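Local coordinates for probable transcriptional regulator, LysR family protein (Rhodococcus sp., PDB 2QL3) that probably acts as a DNA-binding transcription factor of the LysR family, seen here as its C-terminal substrate-binding (effector) domain, at the interface of chains A and B. Residues are numbered along the deposited sequence; one frame, centred on the assembly and turned at random. Chains: chain A/B, Probable transcriptional regulator, LysR family protein.

The interface of chains A and B. Residues chain A 13, 16-18, 20-21, 38, 40, 137; chain B 135-137, 139-140, 143-144, 164.
Two copies of the LysR substrate-binding domain meet across the two-fold symmetric interface of the deposited two-chain assembly, and this patch, which has a twin with the chains exchanged, brings helix 138-147 of chain B, with the turn leading into it, against strand 34-40 and the loop and first turn of helix 20-30 of chain A. Its polar centre is A:Glu40, whose extended side chain reaches tip to tip toward B:Thr140. B:Thr140 OG1 donates to the syn lone pair of the carboxylate oxygen A:Glu40 OE2 at 2.7 Å. That hydroxyl suits its place because it gives and takes at once: B:Asn137 ND2 donates to B:Thr140 OG1 (2.6 Å), although the hydroxyl oxygen lies 25° out of the amide plane of B:Asn137. The other carboxylate oxygen, A:Glu40 OE1, faces B:Thr135 and shares a water with backbone B:Ala136 N, which lies 3.0 Å from the water oxygen. B:Thr135 OG1, anti to its backbone N (chi1 177°), accepts from B:Asn137 N and so ties down the turn into the helix. The nearby helix N-terminus may further favour a charged carboxylate here. Beside this polar group, the compact ring of A:Pro17 crosses B:Thr140 at about a right angle, its CB 3.5 Å from B:Glu139 CG and its CG against B:Tyr164 CD1. B:Glu139 CG also sits over the centre of the B:Tyr164 ring, while the carboxylate oxygen B:Glu139 OE1 accepts from B:Tyr164 N. Farther along the helix the tip of B:Phe144, CZ, lies 3.7 Å above the A:Phe38 ring plane, toward its rim, and B:Phe144 CD1 touches A:Pro21 CG; small B:Ala143 lets A:Pro21 come close. Apolar packing beside a carboxylate held by a threonine hydroxyl and a water thus plausibly keeps the two effector domains in register in what may be the regulator's dimer.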
loop_
_atom_site.group_PDB
_atom_site.type_symbol
_atom_site.label_atom_id
_atom_site.label_comp_id
_atom_site.label_asym_id
_atom_site.label_seq_id
_atom_site.Cartn_x
_atom_site.Cartn_y
_atom_site.Cartn_z
ATOM N N PRO A 13 -0.220 8.667 0.260
ATOM C CA PRO A 13 -0.234 7.333 -0.377
ATOM C C PRO A 13 -1.570 6.572 -0.441
ATOM O O PRO A 13 -1.836 5.963 -1.459
ATOM C CB PRO A 13 0.874 6.545 0.389
ATOM C CG PRO A 13 1.835 7.675 0.857
ATOM C CD PRO A 13 0.863 8.802 1.249
ATOM N N GLY A 16 -3.473 7.546 -3.408
ATOM C CA GLY A 16 -2.908 7.124 -4.682
ATOM C C GLY A 16 -3.699 6.104 -5.487
ATOM O O GLY A 16 -3.877 6.301 -6.671
ATOM N N PRO A 17 -4.151 4.968 -4.875
ATOM C CA PRO A 17 -4.955 3.954 -5.664
ATOM C C PRO A 17 -6.479 4.152 -5.719
ATOM O O PRO A 17 -7.162 3.497 -6.478
ATOM C CB PRO A 17 -4.661 2.633 -4.957
ATOM C CG PRO A 17 -4.092 2.999 -3.604
ATOM C CD PRO A 17 -3.846 4.486 -3.510
ATOM N N THR A 18 -7.001 5.085 -4.928
ATOM C CA THR A 18 -8.443 5.182 -4.760
ATOM C C THR A 18 -8.980 6.357 -5.565
ATOM O O THR A 18 -9.967 6.203 -6.308
ATOM C CB THR A 18 -8.839 5.329 -3.288
ATOM O OG1 THR A 18 -8.094 6.403 -2.724
ATOM C CG2 THR A 18 -8.435 4.103 -2.512
ATOM N N LEU A 20 -6.732 9.033 -7.256
ATOM C CA LEU A 20 -5.814 9.511 -8.240
ATOM C C LEU A 20 -5.861 8.831 -9.613
ATOM O O LEU A 20 -5.741 9.520 -10.595
ATOM C CB LEU A 20 -4.411 9.497 -7.712
ATOM C CG LEU A 20 -3.903 10.778 -7.043
ATOM C CD1 LEU A 20 -3.700 11.934 -8.043
ATOM C CD2 LEU A 20 -4.799 11.147 -5.896
ATOM N N PRO A 21 -6.042 7.502 -9.673
ATOM C CA PRO A 21 -5.971 6.860 -11.007
ATOM C C PRO A 21 -6.934 7.435 -12.033
ATOM O O PRO A 21 -6.473 7.823 -13.106
ATOM C CB PRO A 21 -6.270 5.406 -10.713
ATOM C CG PRO A 21 -5.750 5.216 -9.222
ATOM C CD PRO A 21 -6.225 6.517 -8.588
ATOM N N PHE A 38 3.682 12.943 -11.026
ATOM C CA PHE A 38 2.937 12.421 -9.904
ATOM C C PHE A 38 3.894 12.017 -8.792
ATOM O O PHE A 38 4.843 11.270 -9.044
ATOM C CB PHE A 38 2.108 11.223 -10.361
ATOM C CG PHE A 38 1.451 10.491 -9.251
ATOM C CD1 PHE A 38 1.955 9.238 -8.818
ATOM C CD2 PHE A 38 0.357 11.041 -8.593
ATOM C CE1 PHE A 38 1.320 8.541 -7.765
ATOM C CE2 PHE A 38 -0.275 10.335 -7.535
ATOM C CZ PHE A 38 0.219 9.094 -7.122
ATOM N N GLU A 40 3.616 10.611 -4.659
ATOM C CA GLU A 40 2.971 10.285 -3.402
ATOM C C GLU A 40 3.930 10.632 -2.293
ATOM O O GLU A 40 5.104 10.307 -2.379
ATOM C CB GLU A 40 2.719 8.776 -3.317
ATOM C CG GLU A 40 1.433 8.362 -3.905
ATOM C CD GLU A 40 1.307 6.858 -4.093
ATOM O OE1 GLU A 40 2.330 6.214 -4.442
ATOM O OE2 GLU A 40 0.195 6.329 -3.895
ATOM N N ASN A 137 0.689 0.968 5.797
ATOM C CA ASN A 137 0.225 0.432 4.523
ATOM C C ASN A 137 -1.271 0.098 4.556
ATOM O O ASN A 137 -1.689 -0.698 5.335
ATOM C CB ASN A 137 1.010 -0.805 4.161
ATOM C CG ASN A 137 0.766 -1.242 2.705
ATOM O OD1 ASN A 137 0.319 -0.443 1.867
ATOM N ND2 ASN A 137 1.058 -2.491 2.407
ATOM N N THR B 135 5.711 4.924 -8.125
ATOM C CA THR B 135 5.078 4.804 -6.812
ATOM C C THR B 135 5.855 3.813 -5.943
ATOM O O THR B 135 6.490 2.909 -6.440
ATOM C CB THR B 135 3.519 4.473 -6.910
ATOM O OG1 THR B 135 2.956 4.296 -5.598
ATOM C CG2 THR B 135 3.240 3.201 -7.765
ATOM N N ALA B 136 5.812 4.009 -4.642
ATOM C CA ALA B 136 6.363 3.062 -3.711
ATOM C C ALA B 136 5.251 2.129 -3.219
ATOM O O ALA B 136 5.495 1.191 -2.465
ATOM C CB ALA B 136 6.969 3.852 -2.537
ATOM N N ASN B 137 4.018 2.412 -3.663
ATOM C CA ASN B 137 2.784 1.779 -3.190
ATOM C C ASN B 137 2.303 0.703 -4.180
ATOM O O ASN B 137 1.896 1.016 -5.295
ATOM C CB ASN B 137 1.709 2.890 -2.991
ATOM C CG ASN B 137 0.521 2.451 -2.145
ATOM O OD1 ASN B 137 0.661 1.601 -1.266
ATOM N ND2 ASN B 137 -0.620 3.122 -2.313
ATOM N N GLU B 139 -0.422 -1.081 -4.427
ATOM C CA GLU B 139 -1.756 -0.904 -4.953
ATOM C C GLU B 139 -1.819 0.284 -5.900
ATOM O O GLU B 139 -2.631 0.307 -6.817
ATOM C CB GLU B 139 -2.846 -0.771 -3.868
ATOM C CG GLU B 139 -4.297 -0.798 -4.496
ATOM C CD GLU B 139 -4.666 -2.107 -5.341
ATOM O OE1 GLU B 139 -5.670 -2.047 -6.067
ATOM O OE2 GLU B 139 -3.936 -3.145 -5.324
ATOM N N THR B 140 -0.991 1.292 -5.668
ATOM C CA THR B 140 -1.051 2.423 -6.571
ATOM C C THR B 140 -0.600 1.955 -7.941
ATOM O O THR B 140 -1.261 2.269 -8.910
ATOM C CB THR B 140 -0.207 3.611 -6.106
ATOM O OG1 THR B 140 -0.586 3.946 -4.775
ATOM C CG2 THR B 140 -0.341 4.827 -7.042
ATOM N N ALA B 143 -3.542 -0.088 -9.472
ATOM C CA ALA B 143 -4.677 0.794 -9.821
ATOM C C ALA B 143 -4.388 1.608 -11.066
ATOM O O ALA B 143 -5.242 1.760 -11.929
ATOM C CB ALA B 143 -5.011 1.735 -8.654
ATOM N N PHE B 144 -3.202 2.189 -11.132
ATOM C CA PHE B 144 -2.785 2.960 -12.304
ATOM C C PHE B 144 -2.839 2.063 -13.531
ATOM O O PHE B 144 -3.322 2.459 -14.582
ATOM C CB PHE B 144 -1.364 3.475 -12.105
ATOM C CG PHE B 144 -1.311 4.825 -11.463
ATOM C CD1 PHE B 144 -2.262 5.184 -10.517
ATOM C CD2 PHE B 144 -0.331 5.740 -11.794
ATOM C CE1 PHE B 144 -2.248 6.418 -9.893
ATOM C CE2 PHE B 144 -0.337 7.027 -11.160
ATOM C CZ PHE B 144 -1.284 7.309 -10.198
ATOM N N TYR B 164 -8.487 -1.398 -6.224
ATOM C CA TYR B 164 -9.284 -0.610 -5.315
ATOM C C TYR B 164 -10.397 0.133 -6.028
ATOM O O TYR B 164 -11.430 0.352 -5.450
ATOM C CB TYR B 164 -8.355 0.384 -4.617
ATOM C CG TYR B 164 -7.594 -0.174 -3.422
ATOM C CD1 TYR B 164 -6.953 0.711 -2.549
ATOM C CD2 TYR B 164 -7.529 -1.553 -3.162
ATOM C CE1 TYR B 164 -6.261 0.278 -1.465
ATOM C CE2 TYR B 164 -6.782 -2.024 -2.062
ATOM C CZ TYR B 164 -6.165 -1.056 -1.226
ATOM O OH TYR B 164 -5.459 -1.442 -0.158
HETATM O O HOH W 1 4.471 6.238 -3.126
#